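ABC transporter, solute-binding protein (Staphylococcus aureus, PDB 6LKK) binds glucose 6-phosphate and acts as a sensor of this sugar phosphate in signal transduction through a two-component system. Local coordinates at residues Ser35-Val38 / Leu39-Asn42; Thr139-Gln142 / His143-Ile147; Tyr188-Asp191 / Ala192-Trp195; Gln244-Val247 / Ala248-Ala252; Pro282-His286 / His287-Glu291. All blocks are in the same frame, centred on the assembly; numbering follows the deposited sequence.

In the fold
All five contacts are local, each joining side chains within one helix or at its end, so none closes a long loop; they follow one another in series without nesting or crossing. Contact 1 opens helix 36-45 after strand 28-33, contact 2 lies in helix 138-151, and contact 3 begins where strand 184-188 passes into helix 189-197; these three meet the bound glucose 6-phosphate. Contact 4 ends helix 240-250 and is tied to contact 3 by the Arg193-Asp251 salt bridge. Contact 5 starts the C-terminal helix 286-293, which packs on contact 2 through Tyr141, Met144 and Arg145 and touches contact 1 through His286 and Gln37.

Contact 1: residues Ser35-Val38 / Leu39-Asn42; sequences STQV and LLSN. With G6P (6-O-phosphono-alpha-D-glucopyranose), chain B.
Thr36 and Leu40 lie side by side, one helical turn apart, on the tightly packed flank of this first turn. Leu40 CD1 meets Thr36 CG2 at 4.1 Å and also sits above the plane of the Gln37 amide, nearest NE2 at 3.6 Å. Gln37 is bent back at chi2 (-58°), and its NE2 is held by the carbonyl of Thr63. Leu39 and Leu40 both press on Phe55 of strand 54-56. On the other branch of Thr36, OG1 stands beside the backbone N (chi1 -61°), and this places two donors near one phosphate oxygen: Thr36 OG1 reaches G6P O1P at 2.7 Å, and Thr36 N reaches the same O1P at 2.9 Å with a nearly straight bond of 164°. A phosphate held at the N terminus of a helix is a recurrent anion-binding arrangement, and here it belongs to the ligand cleft of a periplasmic-binding-protein fold. The start of the helix would be expected to favour the negative charge. The other flank is looser and faces solvent. Asn42 ND2 lies alongside Val38 CG1 at 3.6 Å, a contact of an amide with a methyl. Ser41 is exposed, and a water lies between it and Gln37, 2.7 Å from Ser41 OG and 2.6 Å from Gln37 OE1.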
# COMPACT_ATOMS: atom_id res chain seq x y z
N SER A 35 0.92 -2.99 10.63
CA SER A 35 -0.03 -2.16 9.90
C SER A 35 0.46 -0.71 9.88
O SER A 35 1.10 -0.25 10.83
CB SER A 35 -1.41 -2.25 10.54
OG SER A 35 -1.89 -3.58 10.52
N THR A 36 0.15 -0.00 8.80
CA THR A 36 0.71 1.34 8.59
C THR A 36 0.47 2.23 9.80
O THR A 36 1.40 2.82 10.36
CB THR A 36 0.11 1.98 7.34
OG1 THR A 36 0.42 1.19 6.18
CG2 THR A 36 0.68 3.38 7.14
N GLN A 37 -0.79 2.36 10.22
CA GLN A 37 -1.11 3.30 11.29
C GLN A 37 -0.64 2.79 12.65
O GLN A 37 -0.35 3.60 13.54
CB GLN A 37 -2.61 3.58 11.31
CG GLN A 37 -3.09 4.37 10.10
CD GLN A 37 -2.39 5.70 9.96
OE1 GLN A 37 -2.21 6.43 10.94
NE2 GLN A 37 -1.97 6.03 8.74
N VAL A 38 -0.56 1.47 12.83
CA VAL A 38 -0.00 0.93 14.07
C VAL A 38 1.47 1.29 14.17
O VAL A 38 1.95 1.71 15.23
CB VAL A 38 -0.23 -0.59 14.14
CG1 VAL A 38 0.42 -1.17 15.39
CG2 VAL A 38 -1.72 -0.90 14.12
N LEU A 39 2.22 1.12 13.07
CA LEU A 39 3.62 1.53 13.05
C LEU A 39 3.75 3.01 13.39
O LEU A 39 4.59 3.40 14.20
CB LEU A 39 4.23 1.23 11.68
CG LEU A 39 4.48 -0.24 11.35
CD1 LEU A 39 4.82 -0.39 9.88
CD2 LEU A 39 5.59 -0.82 12.21
N LEU A 40 2.92 3.85 12.76
CA LEU A 40 3.01 5.29 13.00
C LEU A 40 2.63 5.63 14.44
O LEU A 40 3.23 6.53 15.05
CB LEU A 40 2.12 6.04 12.02
CG LEU A 40 2.61 6.04 10.57
CD1 LEU A 40 1.51 6.49 9.62
CD2 LEU A 40 3.83 6.93 10.42
N SER A 41 1.65 4.93 15.00
CA SER A 41 1.23 5.21 16.37
C SER A 41 2.29 4.76 17.37
O SER A 41 2.61 5.50 18.32
CB SER A 41 -0.10 4.53 16.66
OG SER A 41 -1.15 5.13 15.92
N ASN A 42 2.85 3.57 17.19
CA ASN A 42 3.91 3.10 18.08
C ASN A 42 5.15 3.96 17.95
O ASN A 42 5.81 4.28 18.94
CB ASN A 42 4.22 1.63 17.81
CG ASN A 42 3.06 0.71 18.15
OD1 ASN A 42 2.15 1.09 18.88
ND2 ASN A 42 3.10 -0.51 17.63
C1 G6P B . -1.04 -0.49 1.22
C2 G6P B . 0.22 0.18 0.63
C3 G6P B . 1.48 -0.56 0.87
C4 G6P B . 1.48 -1.19 2.19
C5 G6P B . 0.43 -2.29 2.22
C6 G6P B . 0.30 -2.86 3.59
O1 G6P B . -2.03 -0.60 0.23
O2 G6P B . 0.07 0.36 -0.79
O3 G6P B . 2.62 0.40 0.79
O4 G6P B . 2.78 -1.79 2.47
O5 G6P B . -0.91 -1.82 1.81
O6 G6P B . -0.05 -1.82 4.48
P G6P B . -1.36 -2.01 5.53
O1P G6P B . -1.40 -0.79 6.44
O2P G6P B . -1.17 -3.29 6.37
O3P G6P B . -2.61 -2.10 4.74
O HOH W 1 -1.83 6.20 13.50

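Contact 2: residues Thr139-Gln142 / His143-Ile147; sequences TGYQ and HMRAI. With G6P (6-O-phosphono-alpha-D-glucopyranose), chain B.
This is a buried i to i+4 contact along the first turns of helix 138-151, pairing Thr139 with His143 and Tyr141 with Arg145 on different flanks. The backbone bonds Thr139 O to His143 N, and Gly140 O to Met144 N, continue regularly to Ala146. On the first flank the two side chains point the same way: Thr139 CG2 lies in the plane of the His143 imidazole, at its edge, 3.7 Å from CD2. The same CD2 also comes within 3.1 Å of Thr139 O. Both ring nitrogens of His143 have partners beyond the helix, Tyr117 OH at ND1 and Ser187 O at NE2, which fix the ring's rotation. On the second flank Tyr141, with CG anti to the backbone N (chi1 177°), carries its ring outward from the helix, tilted toward the next turn, where Arg145 CG lies over one face, 4.2 Å from the ring centroid and 24° off the normal, a CH-pi contact. Beyond it, the guanidinium of Arg145 makes a cation-pi contact with Phe289 of the C-terminal helix. Gln142 NE2 reaches Asn214, itself a ligand-binding residue. The polar side of Thr139 is given to the sugar phosphate: its OG1 donates to G6P O3P at 2.8 Å and accepts from G6P O1 at 3.0 Å, while Thr139 N donates to the same O3P, also at 3.0 Å. A second helix N terminus, that of 138-151, thus brings an amide and a hydroxyl to phosphate oxygen O3P in the glucose 6-phosphate pocket.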
# COMPACT_ATOMS: atom_id res chain seq x y z
N THR A 139 -4.53 -0.20 3.48
CA THR A 139 -5.35 -0.88 2.48
C THR A 139 -6.83 -0.74 2.78
O THR A 139 -7.62 -0.39 1.89
CB THR A 139 -4.94 -2.35 2.39
OG1 THR A 139 -3.54 -2.44 2.10
CG2 THR A 139 -5.72 -3.07 1.30
N GLY A 140 -7.24 -1.01 4.02
CA GLY A 140 -8.64 -0.84 4.37
C GLY A 140 -9.10 0.59 4.21
O GLY A 140 -10.18 0.85 3.66
N TYR A 141 -8.29 1.55 4.68
CA TYR A 141 -8.64 2.96 4.54
C TYR A 141 -8.81 3.34 3.08
O TYR A 141 -9.80 3.98 2.71
CB TYR A 141 -7.56 3.81 5.20
CG TYR A 141 -7.77 5.30 5.05
CD1 TYR A 141 -8.61 5.99 5.92
CD2 TYR A 141 -7.13 6.01 4.05
CE1 TYR A 141 -8.81 7.35 5.78
CE2 TYR A 141 -7.32 7.37 3.91
CZ TYR A 141 -8.16 8.04 4.78
OH TYR A 141 -8.35 9.39 4.64
N GLN A 142 -7.86 2.96 2.23
CA GLN A 142 -7.92 3.36 0.83
C GLN A 142 -9.13 2.75 0.13
O GLN A 142 -9.76 3.41 -0.71
CB GLN A 142 -6.62 2.96 0.12
CG GLN A 142 -5.41 3.79 0.53
CD GLN A 142 -5.51 5.24 0.09
OE1 GLN A 142 -6.05 6.08 0.81
NE2 GLN A 142 -5.00 5.54 -1.09
N HIS A 143 -9.47 1.51 0.46
CA HIS A 143 -10.66 0.89 -0.12
C HIS A 143 -11.93 1.62 0.31
O HIS A 143 -12.85 1.80 -0.49
CB HIS A 143 -10.73 -0.58 0.27
CG HIS A 143 -9.96 -1.49 -0.63
ND1 HIS A 143 -10.40 -1.84 -1.89
CD2 HIS A 143 -8.78 -2.13 -0.46
CE1 HIS A 143 -9.53 -2.65 -2.46
NE2 HIS A 143 -8.53 -2.84 -1.61
N MET A 144 -12.01 2.01 1.59
CA MET A 144 -13.19 2.74 2.04
C MET A 144 -13.31 4.08 1.33
O MET A 144 -14.42 4.51 0.98
CB MET A 144 -13.16 2.93 3.55
CG MET A 144 -13.31 1.65 4.39
SD MET A 144 -14.63 0.53 3.88
CE MET A 144 -13.75 -0.58 2.80
N ARG A 145 -12.18 4.75 1.09
CA ARG A 145 -12.20 5.96 0.28
C ARG A 145 -12.66 5.67 -1.14
O ARG A 145 -13.41 6.45 -1.74
CB ARG A 145 -10.81 6.61 0.26
CG ARG A 145 -10.41 7.28 1.57
CD ARG A 145 -9.67 8.58 1.33
NE ARG A 145 -10.56 9.62 0.83
CZ ARG A 145 -10.18 10.87 0.54
NH1 ARG A 145 -8.92 11.24 0.71
NH2 ARG A 145 -11.07 11.74 0.09
N ALA A 146 -12.22 4.54 -1.71
CA ALA A 146 -12.64 4.18 -3.07
C ALA A 146 -14.15 3.98 -3.14
O ALA A 146 -14.80 4.44 -4.08
CB ALA A 146 -11.92 2.92 -3.53
N ILE A 147 -14.72 3.31 -2.14
CA ILE A 147 -16.16 3.08 -2.12
C ILE A 147 -16.90 4.40 -1.92
O ILE A 147 -17.92 4.66 -2.57
CB ILE A 147 -16.51 2.05 -1.03
CG1 ILE A 147 -15.92 0.69 -1.41
CG2 ILE A 147 -18.02 1.95 -0.82
CD1 ILE A 147 -16.05 -0.37 -0.34
C1 G6P B . -1.04 -0.49 1.22
C2 G6P B . 0.22 0.18 0.63
C3 G6P B . 1.48 -0.56 0.87
C4 G6P B . 1.48 -1.19 2.19
C5 G6P B . 0.43 -2.29 2.22
C6 G6P B . 0.30 -2.86 3.59
O1 G6P B . -2.03 -0.60 0.23
O2 G6P B . 0.07 0.36 -0.79
O3 G6P B . 2.62 0.40 0.79
O4 G6P B . 2.78 -1.79 2.47
O5 G6P B . -0.91 -1.82 1.81
O6 G6P B . -0.05 -1.82 4.48
P G6P B . -1.36 -2.01 5.53
O1P G6P B . -1.40 -0.79 6.44
O2P G6P B . -1.17 -3.29 6.37
O3P G6P B . -2.61 -2.10 4.74

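Contact 3: residues Tyr188-Asp191 / Ala192-Trp195; sequences YEQD and ARTW. With G6P (6-O-phosphono-alpha-D-glucopyranose), chain B.
Thr194 grips Gln190 O by two direct hydrogen bonds, from N and from OG1, both at 3.0 Å, and the two donors approach from opposite faces of the carbonyl plane. Trp195 N reaches Asp191 O only weakly. Water-mediated links form a second group. Asp191 and Trp195 lie side by side with carboxylate and indole planes 62° apart, and one water joins them, 2.6 Å from Asp191 OD1 and 2.9 Å from Trp195 NE1, in the plane of the ring. Another water connects Gln190 OE1 (2.7 Å) with Arg193 NH1 (2.8 Å), while Gln190 NE2 is hydrogen-bonded to Phe250 O. These turns open helix 189-197, directly after strand 184-188 of the central sheet, and Tyr188 at the N-cap position belongs to the glucose 6-phosphate pocket. Packing on its ring is the third kind: one face receives the sugar, Tyr188 CE1 lying 3.5 Å from G6P C5, while Asp191 CB lies over the opposite face. Tyr188 CG sits between the backbone N and the carbonyl carbon (chi1 62°), which swings the ring out over the ligand. Among charged groups, Arg193 NE forms a salt bridge with Asp251, and Asp191 OD2 is held by Ser171 OG.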
# COMPACT_ATOMS: atom_id res chain seq x y z
N TYR A 188 -4.28 -5.47 -2.06
CA TYR A 188 -3.50 -4.60 -2.92
C TYR A 188 -2.65 -5.46 -3.85
O TYR A 188 -2.43 -6.65 -3.61
CB TYR A 188 -2.63 -3.61 -2.13
CG TYR A 188 -1.59 -4.22 -1.23
CD1 TYR A 188 -1.91 -4.65 0.05
CD2 TYR A 188 -0.27 -4.34 -1.64
CE1 TYR A 188 -0.95 -5.20 0.88
CE2 TYR A 188 0.70 -4.89 -0.82
CZ TYR A 188 0.35 -5.32 0.44
OH TYR A 188 1.31 -5.86 1.27
N GLU A 189 -2.16 -4.83 -4.91
CA GLU A 189 -1.66 -5.56 -6.07
C GLU A 189 -0.53 -6.52 -5.70
O GLU A 189 -0.53 -7.68 -6.12
CB GLU A 189 -1.20 -4.57 -7.13
CG GLU A 189 -0.91 -5.19 -8.48
CD GLU A 189 -0.67 -4.15 -9.54
OE1 GLU A 189 0.36 -3.45 -9.47
OE2 GLU A 189 -1.52 -4.02 -10.45
N GLN A 190 0.47 -6.04 -4.95
CA GLN A 190 1.64 -6.88 -4.69
C GLN A 190 1.29 -8.07 -3.80
O GLN A 190 1.83 -9.17 -3.99
CB GLN A 190 2.76 -6.05 -4.05
CG GLN A 190 3.66 -5.36 -5.04
CD GLN A 190 4.29 -6.33 -6.02
OE1 GLN A 190 4.88 -7.33 -5.61
NE2 GLN A 190 4.14 -6.06 -7.31
N ASP A 191 0.41 -7.87 -2.82
CA ASP A 191 0.01 -8.98 -1.95
C ASP A 191 -0.78 -10.02 -2.73
O ASP A 191 -0.57 -11.23 -2.55
CB ASP A 191 -0.80 -8.43 -0.78
CG ASP A 191 -0.49 -9.12 0.54
OD1 ASP A 191 0.34 -10.05 0.56
OD2 ASP A 191 -1.09 -8.71 1.55
N ALA A 192 -1.68 -9.58 -3.60
CA ALA A 192 -2.40 -10.51 -4.46
C ALA A 192 -1.45 -11.27 -5.37
O ALA A 192 -1.57 -12.49 -5.54
CB ALA A 192 -3.44 -9.75 -5.28
N ARG A 193 -0.48 -10.57 -5.96
CA ARG A 193 0.47 -11.21 -6.86
C ARG A 193 1.26 -12.30 -6.15
O ARG A 193 1.49 -13.38 -6.71
CB ARG A 193 1.41 -10.18 -7.46
CG ARG A 193 2.46 -10.76 -8.40
CD ARG A 193 3.38 -9.68 -8.93
NE ARG A 193 4.42 -10.23 -9.81
CZ ARG A 193 5.52 -10.84 -9.38
NH1 ARG A 193 5.74 -11.00 -8.09
NH2 ARG A 193 6.40 -11.29 -10.26
N THR A 194 1.70 -12.03 -4.92
CA THR A 194 2.50 -13.00 -4.17
C THR A 194 1.78 -14.34 -4.07
O THR A 194 2.38 -15.39 -4.30
CB THR A 194 2.80 -12.45 -2.77
OG1 THR A 194 3.62 -11.28 -2.89
CG2 THR A 194 3.52 -13.49 -1.92
N TRP A 195 0.49 -14.31 -3.72
CA TRP A 195 -0.23 -15.55 -3.51
C TRP A 195 -0.65 -16.20 -4.83
O TRP A 195 -0.65 -17.43 -4.93
CB TRP A 195 -1.44 -15.29 -2.62
CG TRP A 195 -1.03 -15.03 -1.21
CD1 TRP A 195 -0.55 -13.86 -0.69
CD2 TRP A 195 -1.03 -15.98 -0.13
NE1 TRP A 195 -0.26 -14.02 0.65
CE2 TRP A 195 -0.54 -15.31 1.01
CE3 TRP A 195 -1.40 -17.32 -0.02
CZ2 TRP A 195 -0.42 -15.94 2.25
CZ3 TRP A 195 -1.27 -17.94 1.21
CH2 TRP A 195 -0.79 -17.25 2.33
C1 G6P B . -1.04 -0.49 1.22
C2 G6P B . 0.22 0.18 0.63
C3 G6P B . 1.48 -0.56 0.87
C4 G6P B . 1.48 -1.19 2.19
C5 G6P B . 0.43 -2.29 2.22
C6 G6P B . 0.30 -2.86 3.59
O1 G6P B . -2.03 -0.60 0.23
O2 G6P B . 0.07 0.36 -0.79
O3 G6P B . 2.62 0.40 0.79
O4 G6P B . 2.78 -1.79 2.47
O5 G6P B . -0.91 -1.82 1.81
O6 G6P B . -0.05 -1.82 4.48
P G6P B . -1.36 -2.01 5.53
O1P G6P B . -1.40 -0.79 6.44
O2P G6P B . -1.17 -3.29 6.37
O3P G6P B . -2.61 -2.10 4.74
O HOH W 2 4.40 -10.03 -5.78
O HOH W 3 5.46 -8.63 -3.21
O HOH W 4 0.82 -11.94 2.32
O HOH W 5 3.01 -10.21 -0.38

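Contact 4: residues Gln244-Val247 / Ala248-Ala252; sequences QRLV and AEFDA
Leu246 meets both Phe250 and Ala252 as helix 240-250 ends. Its CB lies 4.0 Å from Ala252 CB, a methyl brought back against the helix by the turn that follows. CG continues past the Phe250 ring rather than toward it, and the CD2 branch then turns to Phe250, so that at the tip CD2 rests 4.0 Å from Phe250 CD2 and 4.1 Å from Phe250 CE2, at the rim of the ring. The carbonyl of Leu246 is near the same edge: Phe250 CD2 approaches Leu246 O in the ring plane at 3.7 Å. That oxygen also takes Phe250 N in a regular bond of 3.0 Å and Ala252 N in a weak one of 3.5 Å. The chain leaves the helix at Asp251, whose positive phi (56°) puts it in the left-handed helical region; this C-terminal turn redirects the backbone toward strand 253-254. Leu246 and Phe250 pack on Ile17 and Leu13 of helix 11-25, so the apolar flank joins two helices. Val247 CG2 touches Ala252 O at 3.4 Å on another flank. Glu249 OE2, on the exposed side, takes a water at 2.9 Å.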
# COMPACT_ATOMS: atom_id res chain seq x y z
N GLN A 244 14.16 -0.31 -11.22
CA GLN A 244 14.10 -1.23 -12.34
C GLN A 244 14.12 -2.68 -11.86
O GLN A 244 13.41 -3.54 -12.42
CB GLN A 244 15.26 -0.96 -13.30
CG GLN A 244 15.29 -1.83 -14.54
CD GLN A 244 14.22 -1.47 -15.55
OE1 GLN A 244 13.80 -0.32 -15.66
NE2 GLN A 244 13.76 -2.47 -16.30
N ARG A 245 14.91 -2.97 -10.83
CA ARG A 245 14.94 -4.32 -10.27
C ARG A 245 13.60 -4.70 -9.66
O ARG A 245 13.15 -5.84 -9.81
CB ARG A 245 16.04 -4.42 -9.21
CG ARG A 245 17.45 -4.64 -9.76
CD ARG A 245 18.45 -4.69 -8.62
NE ARG A 245 19.41 -3.59 -8.69
CZ ARG A 245 20.05 -3.08 -7.64
NH1 ARG A 245 19.82 -3.55 -6.41
NH2 ARG A 245 20.90 -2.08 -7.81
N LEU A 246 12.95 -3.76 -8.97
CA LEU A 246 11.64 -4.05 -8.38
C LEU A 246 10.60 -4.30 -9.46
O LEU A 246 9.74 -5.18 -9.31
CB LEU A 246 11.22 -2.91 -7.46
CG LEU A 246 12.04 -2.75 -6.18
CD1 LEU A 246 11.71 -1.45 -5.48
CD2 LEU A 246 11.81 -3.93 -5.25
N VAL A 247 10.64 -3.53 -10.54
CA VAL A 247 9.73 -3.75 -11.66
C VAL A 247 9.96 -5.12 -12.27
O VAL A 247 9.03 -5.91 -12.47
CB VAL A 247 9.88 -2.63 -12.70
CG1 VAL A 247 9.13 -2.96 -13.99
CG2 VAL A 247 9.40 -1.31 -12.13
N ALA A 248 11.22 -5.44 -12.57
CA ALA A 248 11.53 -6.69 -13.26
C ALA A 248 11.14 -7.90 -12.43
O ALA A 248 10.56 -8.86 -12.96
CB ALA A 248 13.03 -6.74 -13.60
N GLU A 249 11.43 -7.88 -11.13
CA GLU A 249 11.23 -9.07 -10.32
C GLU A 249 9.80 -9.21 -9.81
O GLU A 249 9.31 -10.34 -9.69
CB GLU A 249 12.20 -9.06 -9.14
CG GLU A 249 12.00 -10.22 -8.17
CD GLU A 249 13.17 -10.42 -7.24
OE1 GLU A 249 13.14 -11.39 -6.45
OE2 GLU A 249 14.12 -9.61 -7.28
N PHE A 250 9.12 -8.10 -9.52
CA PHE A 250 7.83 -8.14 -8.85
C PHE A 250 6.67 -7.57 -9.66
O PHE A 250 5.54 -7.57 -9.16
CB PHE A 250 7.89 -7.39 -7.52
CG PHE A 250 8.86 -7.97 -6.53
CD1 PHE A 250 8.49 -9.04 -5.74
CD2 PHE A 250 10.12 -7.43 -6.38
CE1 PHE A 250 9.38 -9.57 -4.82
CE2 PHE A 250 11.01 -7.96 -5.46
CZ PHE A 250 10.64 -9.03 -4.68
N ASP A 251 6.91 -7.08 -10.88
CA ASP A 251 5.90 -6.29 -11.59
C ASP A 251 5.48 -5.09 -10.75
O ASP A 251 4.32 -4.67 -10.77
CB ASP A 251 4.68 -7.13 -11.96
CG ASP A 251 5.01 -8.29 -12.87
OD1 ASP A 251 5.49 -8.03 -14.00
OD2 ASP A 251 4.81 -9.45 -12.46
N ALA A 252 6.41 -4.55 -9.97
CA ALA A 252 6.15 -3.30 -9.29
C ALA A 252 5.90 -2.20 -10.31
O ALA A 252 6.26 -2.32 -11.49
CB ALA A 252 7.32 -2.91 -8.38
O HOH W 6 15.63 -8.19 -9.34

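Contact 5: residues Pro282-His286 / His287-Glu291; sequences PDIPH and HKFLE
Pro285, at the N-cap position with an extended backbone (psi 155°), sends its carbonyl to Phe289 N at 3.0 Å in a nearly straight bond, while Leu290 N reaches His286 O only weakly. The side chains around this start of helix 286-293 form a hydrophobic staple: Ile284, just before the cap, meets Phe289, the fourth residue after it, with Ile284 CD1 3.8 Å from Phe289 CB and near the plane of the ring at its edge. Ile284 CG1 is anti to the backbone N (chi1 154°), which extends the branch along the helix toward this partner. On the exposed side Pro285 packs against two neighbours, its CB 3.6 Å from His287 CE1 and its CD 3.8 Å from Lys288 CD, the lysine chain crossing the proline ring obliquely. The inner side faces helix 138-151, where Phe289 and His286 both meet the Tyr141 ring. Over one face of His286, Leu290 CD1 makes a CH-pi contact, 4.0 Å from the ring centroid and 27° off its normal, with NE2 the nearest ring atom at 3.7 Å from CD1.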
# COMPACT_ATOMS: atom_id res chain seq x y z
N PRO A 282 -11.12 14.65 -3.12
CA PRO A 282 -10.70 15.96 -2.64
C PRO A 282 -9.97 15.84 -1.30
O PRO A 282 -9.76 14.75 -0.77
CB PRO A 282 -12.02 16.71 -2.48
CG PRO A 282 -12.98 15.64 -2.08
CD PRO A 282 -12.55 14.39 -2.84
N ASP A 283 -9.56 16.99 -0.78
CA ASP A 283 -8.90 17.05 0.52
C ASP A 283 -9.91 16.76 1.63
O ASP A 283 -10.93 17.45 1.75
CB ASP A 283 -8.25 18.42 0.73
CG ASP A 283 -6.78 18.44 0.34
OD1 ASP A 283 -6.19 17.36 0.09
OD2 ASP A 283 -6.21 19.55 0.28
N ILE A 284 -9.62 15.75 2.44
CA ILE A 284 -10.34 15.50 3.68
C ILE A 284 -9.39 14.72 4.59
O ILE A 284 -9.03 13.58 4.27
CB ILE A 284 -11.66 14.75 3.44
CG1 ILE A 284 -12.05 13.95 4.69
CG2 ILE A 284 -11.58 13.85 2.21
CD1 ILE A 284 -13.45 13.45 4.66
N PRO A 285 -8.95 15.30 5.71
CA PRO A 285 -7.91 14.66 6.52
C PRO A 285 -8.25 13.22 6.87
O PRO A 285 -9.41 12.82 6.92
CB PRO A 285 -7.85 15.55 7.77
CG PRO A 285 -8.18 16.90 7.25
CD PRO A 285 -9.22 16.68 6.17
N HIS A 286 -7.19 12.45 7.13
CA HIS A 286 -7.31 11.04 7.49
C HIS A 286 -8.34 10.83 8.60
O HIS A 286 -9.24 9.99 8.48
CB HIS A 286 -5.94 10.53 7.91
CG HIS A 286 -5.89 9.08 8.24
ND1 HIS A 286 -6.04 8.09 7.29
CD2 HIS A 286 -5.70 8.44 9.42
CE1 HIS A 286 -5.95 6.91 7.87
NE2 HIS A 286 -5.74 7.09 9.16
N HIS A 287 -8.21 11.58 9.70
CA HIS A 287 -9.08 11.35 10.85
C HIS A 287 -10.51 11.81 10.58
O HIS A 287 -11.45 11.24 11.14
CB HIS A 287 -8.52 12.07 12.07
CG HIS A 287 -8.59 13.56 11.98
ND1 HIS A 287 -7.63 14.31 11.32
CD2 HIS A 287 -9.49 14.45 12.47
CE1 HIS A 287 -7.95 15.59 11.41
NE2 HIS A 287 -9.07 15.70 12.10
N LYS A 288 -10.69 12.83 9.74
CA LYS A 288 -12.04 13.31 9.46
C LYS A 288 -12.81 12.31 8.60
O LYS A 288 -14.01 12.09 8.82
CB LYS A 288 -11.98 14.68 8.78
CG LYS A 288 -11.51 15.80 9.70
CD LYS A 288 -11.69 17.18 9.06
CE LYS A 288 -11.49 18.31 10.07
NZ LYS A 288 -10.17 18.99 9.90
N PHE A 289 -12.14 11.68 7.63
CA PHE A 289 -12.82 10.67 6.83
C PHE A 289 -13.27 9.50 7.69
O PHE A 289 -14.39 9.00 7.54
CB PHE A 289 -11.92 10.18 5.70
CG PHE A 289 -12.57 9.12 4.85
CD1 PHE A 289 -13.47 9.47 3.86
CD2 PHE A 289 -12.29 7.78 5.05
CE1 PHE A 289 -14.08 8.50 3.08
CE2 PHE A 289 -12.89 6.81 4.28
CZ PHE A 289 -13.79 7.17 3.29
N LEU A 290 -12.40 9.03 8.59
CA LEU A 290 -12.78 7.93 9.46
C LEU A 290 -13.95 8.31 10.35
O LEU A 290 -14.83 7.49 10.63
CB LEU A 290 -11.58 7.48 10.29
CG LEU A 290 -10.49 6.77 9.49
CD1 LEU A 290 -9.20 6.68 10.29
CD2 LEU A 290 -10.95 5.38 9.06
N GLU A 291 -13.98 9.56 10.81
CA GLU A 291 -15.13 10.04 11.57
C GLU A 291 -16.39 10.05 10.71
O GLU A 291 -17.49 9.75 11.18
CB GLU A 291 -14.85 11.44 12.13
CG GLU A 291 -16.03 12.08 12.84
CD GLU A 291 -15.65 13.36 13.56
OE1 GLU A 291 -16.40 13.77 14.47
OE2 GLU A 291 -14.60 13.94 13.23